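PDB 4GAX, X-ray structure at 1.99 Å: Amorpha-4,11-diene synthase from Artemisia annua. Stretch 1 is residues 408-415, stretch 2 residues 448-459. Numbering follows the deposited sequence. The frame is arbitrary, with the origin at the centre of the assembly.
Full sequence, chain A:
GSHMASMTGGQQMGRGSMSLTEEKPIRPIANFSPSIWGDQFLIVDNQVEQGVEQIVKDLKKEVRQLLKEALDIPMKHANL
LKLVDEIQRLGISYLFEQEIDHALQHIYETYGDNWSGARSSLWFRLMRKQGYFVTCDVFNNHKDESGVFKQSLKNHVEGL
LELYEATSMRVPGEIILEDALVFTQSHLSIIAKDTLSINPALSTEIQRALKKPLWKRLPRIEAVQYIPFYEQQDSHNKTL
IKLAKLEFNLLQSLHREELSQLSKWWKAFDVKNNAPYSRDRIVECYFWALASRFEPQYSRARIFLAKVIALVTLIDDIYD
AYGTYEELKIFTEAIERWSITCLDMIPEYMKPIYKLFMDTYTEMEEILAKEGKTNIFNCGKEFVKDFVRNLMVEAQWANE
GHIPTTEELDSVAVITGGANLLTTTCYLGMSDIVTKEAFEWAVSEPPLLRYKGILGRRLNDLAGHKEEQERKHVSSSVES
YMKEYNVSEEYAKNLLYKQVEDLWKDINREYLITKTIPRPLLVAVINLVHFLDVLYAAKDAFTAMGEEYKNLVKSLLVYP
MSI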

# COMPACT_ATOMS: atom_id res chain seq x y z
N GLU A 408 20.57 15.08 6.99
CA GLU A 408 20.67 13.75 7.59
C GLU A 408 19.35 13.24 8.17
O GLU A 408 19.03 12.06 8.04
CB GLU A 408 21.75 13.76 8.67
CG GLU A 408 23.17 13.71 8.12
CD GLU A 408 24.20 14.36 9.04
OE1 GLU A 408 25.36 13.89 9.07
OE2 GLU A 408 23.84 15.34 9.74
N LEU A 409 18.58 14.13 8.80
CA LEU A 409 17.34 13.73 9.46
C LEU A 409 16.26 13.29 8.45
O LEU A 409 15.24 12.72 8.83
CB LEU A 409 16.81 14.85 10.37
CG LEU A 409 15.90 14.47 11.55
CD1 LEU A 409 14.43 14.72 11.23
CD2 LEU A 409 16.13 13.02 11.99
N ASP A 410 16.51 13.55 7.17
CA ASP A 410 15.64 13.06 6.10
C ASP A 410 16.31 11.88 5.40
O ASP A 410 15.66 10.93 4.98
CB ASP A 410 15.35 14.17 5.09
CG ASP A 410 13.90 14.64 5.14
OD1 ASP A 410 13.61 15.75 4.63
OD2 ASP A 410 13.06 13.91 5.69
N SER A 411 17.64 11.96 5.30
CA SER A 411 18.45 10.95 4.63
C SER A 411 18.52 9.65 5.44
O SER A 411 18.17 8.58 4.94
CB SER A 411 19.85 11.51 4.36
OG SER A 411 20.85 10.50 4.32
N VAL A 412 18.95 9.74 6.69
CA VAL A 412 19.08 8.56 7.54
C VAL A 412 17.71 7.99 7.92
O VAL A 412 17.60 6.84 8.34
CB VAL A 412 19.91 8.86 8.81
CG1 VAL A 412 19.01 9.33 9.94
CG2 VAL A 412 20.70 7.63 9.24
N ALA A 413 16.66 8.79 7.73
CA ALA A 413 15.30 8.35 8.01
C ALA A 413 14.67 7.61 6.83
O ALA A 413 13.58 7.05 6.95
CB ALA A 413 14.44 9.54 8.41
N VAL A 414 15.35 7.62 5.69
CA VAL A 414 14.91 6.81 4.56
C VAL A 414 15.17 5.36 4.95
O VAL A 414 14.39 4.46 4.63
CB VAL A 414 15.68 7.14 3.27
CG1 VAL A 414 15.45 6.06 2.21
CG2 VAL A 414 15.27 8.50 2.74
N ILE A 415 16.28 5.16 5.65
CA ILE A 415 16.68 3.85 6.12
C ILE A 415 15.92 3.46 7.39
O ILE A 415 15.22 2.45 7.42
CB ILE A 415 18.19 3.79 6.36
CG1 ILE A 415 18.94 4.00 5.04
CG2 ILE A 415 18.58 2.46 6.99
CD1 ILE A 415 20.41 4.37 5.21
N LEU A 448 12.30 7.19 -5.64
CA LEU A 448 11.01 6.67 -5.18
C LEU A 448 11.06 6.26 -3.69
O LEU A 448 10.12 6.54 -2.94
CB LEU A 448 10.57 5.49 -6.04
CG LEU A 448 9.31 4.71 -5.62
CD1 LEU A 448 8.08 5.61 -5.61
CD2 LEU A 448 9.09 3.53 -6.54
N LEU A 449 12.15 5.62 -3.27
CA LEU A 449 12.27 5.20 -1.87
C LEU A 449 12.55 6.39 -0.97
O LEU A 449 12.08 6.45 0.17
CB LEU A 449 13.33 4.12 -1.71
CG LEU A 449 13.02 2.81 -2.46
CD1 LEU A 449 14.11 1.75 -2.21
CD2 LEU A 449 11.65 2.29 -2.08
N ARG A 450 13.33 7.35 -1.47
CA ARG A 450 13.59 8.58 -0.74
C ARG A 450 12.28 9.33 -0.50
O ARG A 450 12.05 9.87 0.59
CB ARG A 450 14.54 9.50 -1.52
CG ARG A 450 15.05 10.69 -0.71
CD ARG A 450 15.63 11.77 -1.61
NE ARG A 450 16.38 11.19 -2.73
CZ ARG A 450 16.34 11.64 -3.98
NH1 ARG A 450 15.59 12.69 -4.29
NH2 ARG A 450 17.06 11.05 -4.92
N TYR A 451 11.44 9.38 -1.53
CA TYR A 451 10.17 10.08 -1.44
C TYR A 451 9.24 9.39 -0.43
O TYR A 451 8.60 10.06 0.39
CB TYR A 451 9.49 10.17 -2.82
CG TYR A 451 10.11 11.19 -3.77
CD1 TYR A 451 10.58 12.41 -3.30
CD2 TYR A 451 10.22 10.92 -5.13
CE1 TYR A 451 11.14 13.35 -4.17
CE2 TYR A 451 10.78 11.85 -6.01
CZ TYR A 451 11.23 13.06 -5.53
OH TYR A 451 11.77 13.97 -6.40
N LYS A 452 9.15 8.07 -0.52
CA LYS A 452 8.38 7.28 0.44
C LYS A 452 8.82 7.61 1.87
O LYS A 452 7.99 7.90 2.73
CB LYS A 452 8.58 5.79 0.16
CG LYS A 452 7.83 4.87 1.11
CD LYS A 452 8.10 3.40 0.77
CE LYS A 452 7.34 2.44 1.70
NZ LYS A 452 7.55 2.75 3.15
N GLY A 453 10.13 7.59 2.10
CA GLY A 453 10.68 7.90 3.41
C GLY A 453 10.31 9.29 3.90
O GLY A 453 9.94 9.47 5.07
N ILE A 454 10.43 10.29 3.03
CA ILE A 454 10.12 11.66 3.40
C ILE A 454 8.62 11.84 3.65
O ILE A 454 8.21 12.47 4.63
CB ILE A 454 10.54 12.66 2.30
CG1 ILE A 454 12.06 12.65 2.10
CG2 ILE A 454 10.08 14.07 2.66
CD1 ILE A 454 12.53 13.60 1.00
N LEU A 455 7.80 11.27 2.77
CA LEU A 455 6.35 11.35 2.91
C LEU A 455 5.90 10.71 4.23
O LEU A 455 5.03 11.25 4.91
CB LEU A 455 5.68 10.63 1.74
CG LEU A 455 4.15 10.49 1.78
CD1 LEU A 455 3.46 11.84 1.85
CD2 LEU A 455 3.67 9.73 0.56
N GLY A 456 6.50 9.57 4.56
CA GLY A 456 6.19 8.87 5.80
C GLY A 456 6.47 9.74 7.01
O GLY A 456 5.69 9.75 7.97
N ARG A 457 7.59 10.46 6.97
CA ARG A 457 7.94 11.37 8.05
C ARG A 457 6.96 12.53 8.10
O ARG A 457 6.53 12.92 9.19
CB ARG A 457 9.38 11.87 7.86
CG ARG A 457 10.01 12.48 9.10
CD ARG A 457 11.40 13.03 8.81
NE ARG A 457 11.42 13.80 7.56
CZ ARG A 457 10.91 15.02 7.43
NH1 ARG A 457 10.32 15.62 8.45
NH2 ARG A 457 10.98 15.64 6.25
N ARG A 458 6.59 13.07 6.94
CA ARG A 458 5.66 14.20 6.90
C ARG A 458 4.27 13.79 7.40
O ARG A 458 3.62 14.53 8.14
CB ARG A 458 5.53 14.78 5.49
CG ARG A 458 6.84 15.28 4.87
CD ARG A 458 7.30 16.60 5.47
NE ARG A 458 8.64 16.95 5.03
CZ ARG A 458 9.26 18.09 5.31
NH1 ARG A 458 8.65 19.02 6.04
NH2 ARG A 458 10.49 18.31 4.86
N LEU A 459 3.81 12.61 6.98
CA LEU A 459 2.47 12.16 7.36
C LEU A 459 2.40 11.90 8.87
O LEU A 459 1.39 12.19 9.51
CB LEU A 459 2.06 10.92 6.58
CG LEU A 459 1.71 11.21 5.11
CD1 LEU A 459 1.41 9.92 4.35
CD2 LEU A 459 0.52 12.17 5.02

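Both stretches are helical, and the helix of stretch 2 runs on beyond it at both ends. Their axes approach to 8.4 Å, and their N-to-C directions make an angle of 108°, so the helices cross steeply and touch over a small patch; the surface buried, both sides summed, is 352 Å². Stretch 2 keeps a regular i to i+4 ladder from Lys452 N bonded to Leu448 O through Leu459 N bonded to Leu455 O.

Walking along stretch 2, Leu448 stays out of reach, and contact begins with the backbone of Leu449, whose O lies 4.0 Å from Val414 CG1. That oxygen already accepts a hydrogen bond from Gly453 N at 3.0 Å, so the methyl group adds only van der Waals packing. Next, Val414 CG2 rests 3.9 Å from Arg450 CA and 4.1 Å from Arg450 CG. Here the arginine contributes its aliphatic base, while the end of its side chain leads away from stretch 1. Tyr451 points away, and Lys452 makes no contact.

Gly453 marks the tightest backbone approach: its CA is 4.5 Å from Val414 CA. It has no side chain, and an ideal CB built on it would point toward stretch 1 and sit 3.1 Å from Val414 CA, a tight fit. The absence of a side chain therefore suits the close passage of the two backbones. One residue on, the backbones are further apart, with Ile454 CA 6.3 Å from Asp410 CA, and Ile454 CG1 packs 3.9 Å from Asp410 OD2. Leu455 and Gly456 lie beyond the contact.

Arg457 donates both hydrogen bonds that cross between the stretches. Its CA-to-CB bond points toward stretch 1, and Arg457 NE donates to Asp410 OD2 at a very short 2.5 Å, with an N-H...acceptor angle of 133°. A second, weak bond runs from Arg457 NH2 to the same Asp410 OD2 at 2.8 Å and 123°. The carboxylate oxygen lies at the edge of the guanidinium, near its plane, where the N-H groups are directed, and opposite charges make the pair a salt bridge. Asp410 is poorly ordered, so these lengths deserve caution. Arg457 CD also lies 3.9 Å from Leu409 O, an oxygen buried here without a polar partner.

Arg458 adds a longer-range electrostatic contribution: its NH2 is 4.0 Å from Asp410 OD1, beyond salt-bridge distance. Leu459, out of reach, closes the stretch.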